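Local coordinates for protein Non-ribosomal peptide synthetase (Methanobrevibacter ruminantium, PDB 6VTJ) that probably carries a peptide intermediate on a phosphopantetheine-bearing thiolation domain and releases it by NAD(P)H-dependent reduction in its reductase domain, at residues Val63-Ile68 against Lys222-Asp227. Residues are numbered along the deposited sequence; the frame is centred on the assembly and turned at random.
Sequences VRYDDI and KHYTAD. With PNS (4'-phosphopantetheine), chain B.
Tyr65 turns the CD2–CE2 edge of its ring toward the face of Tyr224 in an offset edge-to-face pair, the planes at 82° and the centroids 5.5 Å apart. The closest approach is between Tyr65 CD2 and Tyr224 CD2, at 3.7 Å. A chi1 of -165°, which puts CG across from the backbone N, sends the Tyr65 ring toward the 222-227 loop. At the CD1–CE1 side of the Tyr224 ring, the methylene CB of Asp66 lies 3.8 Å from Tyr224 CE1, leaving the aspartate to contribute carbon rather than charge. The Tyr65 hydroxyl is hydrogen-bonded to Ser46 O, which helps to fix the ring's position.

The two segments bury 138 Å² between them, a local example of a carrier domain meeting its partner where the prosthetic group enters. Methyl C31 of the gem-dimethyl group of 4'-phosphopantetheine lies near the plane of the Tyr65 ring, at its edge, 3.7 Å from Tyr65 OH. Two bonds from the loop hold the cofactor at separate points: Lys222, stretched out along its methylenes, brings NZ to 2.9 Å from phosphate oxygen O23, while the backbone His223 N donates to amide oxygen O35 at 2.9 Å, nearly straight at 164°.

Asp437, from another loop, touches both tyrosines and accepts a hydrogen bond from Asp66 N. The contact thus joins helix 65-70 of the thiolation domain, packed beside helices 46-58 and 74-82, to the reductase loop that runs from strand 213-216 of the Rossmann-type sheet to helix 229-246.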
ATOM      1  N   VAL A  63      24.384   3.806  -3.224  1.00 47.64           N
ATOM      2  CA  VAL A  63      23.338   2.874  -3.622  1.00 45.80           C
ATOM      3  C   VAL A  63      22.098   3.175  -2.803  1.00 47.24           C
ATOM      4  O   VAL A  63      22.158   3.787  -1.735  1.00 44.57           O
ATOM      5  CB  VAL A  63      23.713   1.385  -3.421  1.00 43.90           C
ATOM      6  CG1 VAL A  63      24.559   0.887  -4.553  1.00 52.31           C
ATOM      7  CG2 VAL A  63      24.390   1.163  -2.070  1.00 41.75           C
ATOM      8  N   ARG A  64      20.964   2.715  -3.307  1.00 47.17           N
ATOM      9  CA  ARG A  64      19.748   2.746  -2.523  1.00 45.97           C
ATOM     10  C   ARG A  64      19.066   1.392  -2.640  1.00 46.31           C
ATOM     11  O   ARG A  64      19.464   0.531  -3.431  1.00 44.53           O
ATOM     12  CB  ARG A  64      18.823   3.889  -2.961  1.00 46.31           C
ATOM     13  CG  ARG A  64      18.338   3.784  -4.395  1.00 47.71           C
ATOM     14  CD  ARG A  64      17.286   4.853  -4.705  1.00 51.33           C
ATOM     15  NE  ARG A  64      17.874   6.176  -4.905  1.00 47.18           N
ATOM     16  CZ  ARG A  64      17.602   7.234  -4.151  1.00 46.73           C
ATOM     17  NH1 ARG A  64      16.748   7.125  -3.145  1.00 49.81           N
ATOM     18  NH2 ARG A  64      18.178   8.403  -4.406  1.00 52.12           N
ATOM     19  N   TYR A  65      18.019   1.231  -1.832  1.00 41.32           N
ATOM     20  CA  TYR A  65      17.354  -0.056  -1.656  1.00 39.33           C
ATOM     21  C   TYR A  65      16.868  -0.655  -2.976  1.00 43.69           C
ATOM     22  O   TYR A  65      16.998  -1.864  -3.191  1.00 39.75           O
ATOM     23  CB  TYR A  65      16.195   0.133  -0.678  1.00 40.69           C
ATOM     24  CG  TYR A  65      15.585  -1.116  -0.092  1.00 38.79           C
ATOM     25  CD1 TYR A  65      16.364  -2.102   0.488  1.00 39.87           C
ATOM     26  CD2 TYR A  65      14.208  -1.279  -0.075  1.00 39.12           C
ATOM     27  CE1 TYR A  65      15.779  -3.239   1.046  1.00 40.96           C
ATOM     28  CE2 TYR A  65      13.617  -2.395   0.481  1.00 39.36           C
ATOM     29  CZ  TYR A  65      14.393  -3.371   1.040  1.00 39.94           C
ATOM     30  OH  TYR A  65      13.773  -4.478   1.578  1.00 36.00           O
ATOM     31  N   ASP A  66      16.281   0.153  -3.869  1.00 46.05           N
ATOM     32  CA  ASP A  66      15.729  -0.456  -5.083  1.00 45.55           C
ATOM     33  C   ASP A  66      16.819  -0.975  -6.014  1.00 44.52           C
ATOM     34  O   ASP A  66      16.529  -1.802  -6.895  1.00 45.60           O
ATOM     35  CB  ASP A  66      14.807   0.526  -5.834  1.00 45.69           C
ATOM     36  CG  ASP A  66      15.542   1.743  -6.397  1.00 52.86           C
ATOM     37  OD1 ASP A  66      16.578   1.589  -7.086  1.00 52.58           O
ATOM     38  OD2 ASP A  66      15.059   2.875  -6.176  1.00 54.61           O
ATOM     39  N   ASP A  67      18.058  -0.501  -5.835  1.00 47.85           N
ATOM     40  CA  ASP A  67      19.172  -0.958  -6.659  1.00 45.24           C
ATOM     41  C   ASP A  67      19.362  -2.465  -6.560  1.00 43.40           C
ATOM     42  O   ASP A  67      19.654  -3.120  -7.565  1.00 47.39           O
ATOM     43  CB  ASP A  67      20.455  -0.236  -6.249  1.00 48.09           C
ATOM     44  CG  ASP A  67      20.514   1.180  -6.766  1.00 45.67           C
ATOM     45  OD1 ASP A  67      19.866   1.444  -7.797  1.00 46.63           O
ATOM     46  OD2 ASP A  67      21.217   2.023  -6.161  1.00 46.75           O
ATOM     47  N   ILE A  68      19.200  -3.043  -5.365  1.00 41.72           N
ATOM     48  CA  ILE A  68      19.470  -4.472  -5.242  1.00 40.65           C
ATOM     49  C   ILE A  68      18.312  -5.302  -5.790  1.00 45.46           C
ATOM     50  O   ILE A  68      18.528  -6.438  -6.247  1.00 43.67           O
ATOM     51  CB  ILE A  68      19.842  -4.823  -3.786  1.00 43.06           C
ATOM     52  CG1 ILE A  68      19.854  -6.335  -3.542  1.00 43.65           C
ATOM     53  CG2 ILE A  68      18.961  -4.115  -2.804  1.00 44.31           C
ATOM     54  CD1 ILE A  68      20.951  -7.079  -4.309  1.00 46.19           C
ATOM     55  N   LYS A 222       3.735  -4.962  -0.697  1.00 36.26           N
ATOM     56  CA  LYS A 222       5.181  -4.751  -0.624  1.00 38.57           C
ATOM     57  C   LYS A 222       5.627  -3.744  -1.685  1.00 33.43           C
ATOM     58  O   LYS A 222       5.274  -3.874  -2.860  1.00 34.39           O
ATOM     59  CB  LYS A 222       5.915  -6.084  -0.798  1.00 40.75           C
ATOM     60  CG  LYS A 222       5.744  -6.999   0.409  1.00 44.38           C
ATOM     61  CD  LYS A 222       6.533  -8.289   0.315  1.00 40.70           C
ATOM     62  CE  LYS A 222       6.638  -8.891   1.710  1.00 47.78           C
ATOM     63  NZ  LYS A 222       7.273 -10.233   1.703  1.00 52.21           N
ATOM     64  N   HIS A 223       6.398  -2.734  -1.274  1.00 30.73           N
ATOM     65  CA  HIS A 223       6.858  -1.718  -2.216  1.00 35.05           C
ATOM     66  C   HIS A 223       8.003  -2.204  -3.093  1.00 38.10           C
ATOM     67  O   HIS A 223       8.237  -1.617  -4.151  1.00 36.93           O
ATOM     68  CB  HIS A 223       7.311  -0.454  -1.476  1.00 35.18           C
ATOM     69  N   TYR A 224       8.729  -3.241  -2.668  1.00 38.66           N
ATOM     70  CA  TYR A 224       9.844  -3.801  -3.430  1.00 38.21           C
ATOM     71  C   TYR A 224       9.814  -5.313  -3.291  1.00 35.86           C
ATOM     72  O   TYR A 224       9.811  -5.835  -2.172  1.00 36.50           O
ATOM     73  CB  TYR A 224      11.188  -3.244  -2.942  1.00 35.27           C
ATOM     74  CG  TYR A 224      11.197  -1.742  -2.944  1.00 38.85           C
ATOM     75  CD1 TYR A 224      11.422  -1.041  -4.118  1.00 39.18           C
ATOM     76  CD2 TYR A 224      10.941  -1.016  -1.783  1.00 36.50           C
ATOM     77  CE1 TYR A 224      11.410   0.333  -4.143  1.00 39.92           C
ATOM     78  CE2 TYR A 224      10.935   0.369  -1.801  1.00 39.52           C
ATOM     79  CZ  TYR A 224      11.166   1.031  -2.993  1.00 38.29           C
ATOM     80  OH  TYR A 224      11.164   2.402  -3.043  1.00 43.85           O
ATOM     81  N   THR A 225       9.775  -6.015  -4.420  1.00 33.86           N
ATOM     82  CA  THR A 225       9.789  -7.469  -4.420  1.00 37.89           C
ATOM     83  C   THR A 225      10.705  -7.941  -5.533  1.00 41.51           C
ATOM     84  O   THR A 225      10.914  -7.243  -6.528  1.00 39.15           O
ATOM     85  CB  THR A 225       8.402  -8.095  -4.633  1.00 36.86           C
ATOM     86  OG1 THR A 225       8.165  -8.239  -6.039  1.00 41.38           O
ATOM     87  CG2 THR A 225       7.299  -7.232  -4.030  1.00 39.40           C
ATOM     88  N   ALA A 226      11.224  -9.158  -5.365  1.00 38.43           N
ATOM     89  CA  ALA A 226      12.158  -9.733  -6.322  1.00 43.65           C
ATOM     90  C   ALA A 226      11.490 -10.524  -7.437  1.00 44.11           C
ATOM     91  O   ALA A 226      12.170 -10.870  -8.406  1.00 47.53           O
ATOM     92  CB  ALA A 226      13.168 -10.640  -5.600  1.00 46.80           C
ATOM     93  N   ASP A 227      10.202 -10.847  -7.331  1.00 42.62           N
ATOM     94  CA  ASP A 227       9.551 -11.562  -8.428  1.00 42.58           C
ATOM     95  C   ASP A 227       8.204 -10.949  -8.800  1.00 39.76           C
ATOM     96  O   ASP A 227       7.890  -9.827  -8.395  1.00 41.19           O
ATOM     97  CB  ASP A 227       9.375 -13.043  -8.090  1.00 44.72           C
ATOM     98  CG  ASP A 227       8.773 -13.273  -6.727  1.00 49.13           C
ATOM     99  OD1 ASP A 227       7.827 -12.546  -6.345  1.00 48.42           O
ATOM    100  OD2 ASP A 227       9.232 -14.214  -6.046  1.00 59.55           O
TER
HETATM  101  O23 PNS B4201       9.958  -9.168   1.393  1.00 36.90           O
HETATM  102  P24 PNS B4201      10.548  -8.418   2.496  1.00 43.01           P
HETATM  103  O26 PNS B4201      10.231  -8.851   3.828  1.00 40.28           O
HETATM  104  O27 PNS B4201       9.874  -7.041   2.421  1.00 35.06           O
HETATM  105  C28 PNS B4201      10.388  -5.915   3.070  1.00 40.54           C
HETATM  106  C29 PNS B4201       9.764  -4.618   2.584  1.00 41.33           C
HETATM  107  C30 PNS B4201      10.322  -3.494   3.409  1.00 37.91           C
HETATM  108  C31 PNS B4201      10.151  -4.378   1.135  1.00 36.58           C
HETATM  109  C32 PNS B4201       8.236  -4.686   2.787  1.00 37.44           C
HETATM  110  O33 PNS B4201       7.979  -5.163   4.078  1.00 37.76           O
HETATM  111  C34 PNS B4201       7.537  -3.361   2.536  1.00 40.83           C
HETATM  112  O35 PNS B4201       7.551  -2.912   1.434  1.00 34.92           O
HETATM  113  N36 PNS B4201       6.930  -2.750   3.554  1.00 37.21           N
HETATM  114  C37 PNS B4201       6.185  -1.535   3.477  1.00 34.92           C
HETATM  115  C38 PNS B4201       4.726  -1.731   3.142  1.00 42.84           C
HETATM  116  C39 PNS B4201       3.928  -0.486   3.356  1.00 38.99           C
HETATM  117  O40 PNS B4201       4.119   0.228   4.281  1.00 46.19           O
HETATM  118  N41 PNS B4201       3.015  -0.261   2.468  1.00 31.66           N